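Local coordinates for protein peroxisomal acyl-CoA oxidase 1A (Solanum lycopersicum, PDB 2FON) that probably oxidises fatty acyl-CoA in peroxisomal beta-oxidation, using bound FAD as cofactor, at residues G219-I224 / D271-R276. Residues are numbered along the deposited sequence; the frame is centred on the assembly and turned at random.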
loop_
_atom_site.group_PDB
_atom_site.type_symbol
_atom_site.label_atom_id
_atom_site.label_comp_id
_atom_site.label_asym_id
_atom_site.label_seq_id
_atom_site.Cartn_x
_atom_site.Cartn_y
_atom_site.Cartn_z
ATOM N N GLY B 219 38.789 -2.574 -2.524
ATOM C CA GLY B 219 37.350 -2.724 -2.260
ATOM C C GLY B 219 36.805 -2.192 -0.928
ATOM O O GLY B 219 37.528 -1.636 -0.112
ATOM N N VAL B 220 35.516 -2.387 -0.703
ATOM C CA VAL B 220 34.856 -1.712 0.398
ATOM C C VAL B 220 35.221 -2.210 1.832
ATOM O O VAL B 220 35.254 -3.406 2.089
ATOM C CB VAL B 220 33.371 -1.724 0.156
ATOM C CG1 VAL B 220 32.650 -1.274 1.380
ATOM C CG2 VAL B 220 33.042 -0.836 -1.043
ATOM N N ASN B 221 35.540 -1.273 2.734
ATOM C CA ASN B 221 35.715 -1.623 4.135
ATOM C C ASN B 221 35.093 -0.679 5.119
ATOM O O ASN B 221 34.611 0.377 4.764
ATOM C CB ASN B 221 37.167 -1.720 4.470
ATOM C CG ASN B 221 37.789 -2.944 3.921
ATOM O OD1 ASN B 221 38.089 -3.884 4.648
ATOM N ND2 ASN B 221 37.997 -2.949 2.618
ATOM N N GLY B 222 35.112 -1.073 6.383
ATOM C CA GLY B 222 34.425 -0.322 7.433
ATOM C C GLY B 222 35.436 0.497 8.189
ATOM O O GLY B 222 36.463 -0.032 8.569
ATOM N N PHE B 223 35.146 1.772 8.407
ATOM C CA PHE B 223 36.016 2.614 9.199
ATOM C C PHE B 223 35.255 3.274 10.321
ATOM O O PHE B 223 34.144 3.774 10.125
ATOM C CB PHE B 223 36.634 3.671 8.317
ATOM C CG PHE B 223 37.380 3.103 7.174
ATOM C CD1 PHE B 223 36.705 2.566 6.089
ATOM C CD2 PHE B 223 38.762 3.058 7.191
ATOM C CE1 PHE B 223 37.403 2.026 5.027
ATOM C CE2 PHE B 223 39.484 2.525 6.143
ATOM C CZ PHE B 223 38.817 2.003 5.059
ATOM N N ILE B 224 35.845 3.255 11.506
ATOM C CA ILE B 224 35.283 3.960 12.637
ATOM C C ILE B 224 35.733 5.413 12.607
ATOM O O ILE B 224 36.842 5.719 13.027
ATOM C CB ILE B 224 35.729 3.340 13.952
ATOM C CG1 ILE B 224 35.412 1.853 13.971
ATOM C CG2 ILE B 224 35.065 4.059 15.130
ATOM C CD1 ILE B 224 36.060 1.125 15.156
ATOM N N ASP B 271 44.426 2.323 12.993
ATOM C CA ASP B 271 43.742 1.283 13.793
ATOM C C ASP B 271 42.199 1.496 14.012
ATOM O O ASP B 271 41.558 0.784 14.779
ATOM C CB ASP B 271 44.473 1.012 15.109
ATOM C CG ASP B 271 44.367 2.166 16.091
ATOM O OD1 ASP B 271 43.528 3.079 15.859
ATOM O OD2 ASP B 271 45.131 2.146 17.109
ATOM N N GLN B 272 41.667 2.492 13.314
ATOM C CA GLN B 272 40.264 2.787 13.220
ATOM C C GLN B 272 39.632 2.122 11.990
ATOM O O GLN B 272 38.400 2.047 11.884
ATOM C CB GLN B 272 40.012 4.314 13.270
ATOM C CG GLN B 272 39.449 4.714 14.660
ATOM C CD GLN B 272 39.520 6.191 15.015
ATOM O OE1 GLN B 272 40.052 6.563 16.087
ATOM N NE2 GLN B 272 38.968 7.047 14.150
ATOM N N MET B 273 40.449 1.604 11.078
ATOM C CA MET B 273 39.922 0.634 10.126
ATOM C C MET B 273 39.628 -0.696 10.814
ATOM O O MET B 273 40.459 -1.198 11.612
ATOM C CB MET B 273 40.906 0.363 9.024
ATOM C CG MET B 273 40.419 -0.703 8.053
ATOM S SD MET B 273 41.674 -1.003 6.776
ATOM C CE MET B 273 41.027 -2.509 6.028
ATOM N N LEU B 274 38.467 -1.283 10.500
ATOM C CA LEU B 274 38.138 -2.606 11.043
ATOM C C LEU B 274 38.979 -3.675 10.350
ATOM O O LEU B 274 38.859 -3.915 9.139
ATOM C CB LEU B 274 36.639 -2.887 11.008
ATOM C CG LEU B 274 35.754 -1.835 11.688
ATOM C CD1 LEU B 274 34.335 -2.168 11.380
ATOM C CD2 LEU B 274 35.907 -1.791 13.181
ATOM N N MET B 275 39.875 -4.282 11.127
ATOM C CA MET B 275 40.930 -5.059 10.530
ATOM C C MET B 275 40.803 -6.555 10.788
ATOM O O MET B 275 41.758 -7.307 10.589
ATOM C CB MET B 275 42.291 -4.537 10.983
ATOM C CG MET B 275 42.517 -3.053 10.817
ATOM S SD MET B 275 44.176 -2.624 10.164
ATOM C CE MET B 275 45.035 -1.901 11.569
ATOM N N ARG B 276 39.629 -7.014 11.198
ATOM C CA ARG B 276 39.514 -8.430 11.538
ATOM C C ARG B 276 40.013 -9.335 10.405
ATOM O O ARG B 276 40.923 -10.165 10.586
ATOM C CB ARG B 276 38.099 -8.819 11.957
ATOM C CG ARG B 276 37.981 -10.313 12.267
ATOM C CD ARG B 276 38.078 -10.656 13.773
ATOM N NE ARG B 276 36.754 -11.028 14.272
ATOM C CZ ARG B 276 36.461 -12.176 14.891
ATOM N NH1 ARG B 276 37.406 -13.083 15.142
ATOM N NH2 ARG B 276 35.202 -12.413 15.287
#
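Phe223 and Met273 form a single antiparallel beta bridge, a non-hydrogen-bonded pair that ties the loop after strand 266-269 to strand 216-226 in the beta-rich middle domain of the acyl-CoA oxidase fold. Two backbone hydrogen bonds flank it: Leu274 N to Gly222 O (3.1 Å) and Ile224 N to Gln272 O (2.9 Å). Met273 runs from the bridge across the Phe223 ring to Asn221. Its CB lies 3.9 Å from Phe223 CD2 and CE2, and CG remains beside CE2. With CG anti to the backbone N (chi1 177°) and the chain extended beyond, Met273 SD makes an oblique Met-aromatic contact, 5.1 Å from the Phe223 ring centroid; that ring also packs edge-to-face with Phe181. The methyl CE ends 3.5 Å from Asn221 OD1; a long, unbranched thioether suits this reach. Asn221 ND2 hydrogen-bonds Gly219 O from above the carbonyl plane, and OD1 weakly bonds Ser278 OG, so an alanine here would probably cost both bonds and open a gap beside the methionine methyl. Ile224 and Leu274, buried and fittingly apolar, cross at about a right angle, Ile224 CD1 meeting Leu274 CD2 at 3.5 Å. Gln272 is long enough for NE2 to give Ile224 O a weak, bent hydrogen bond (2.7 Å, 130°).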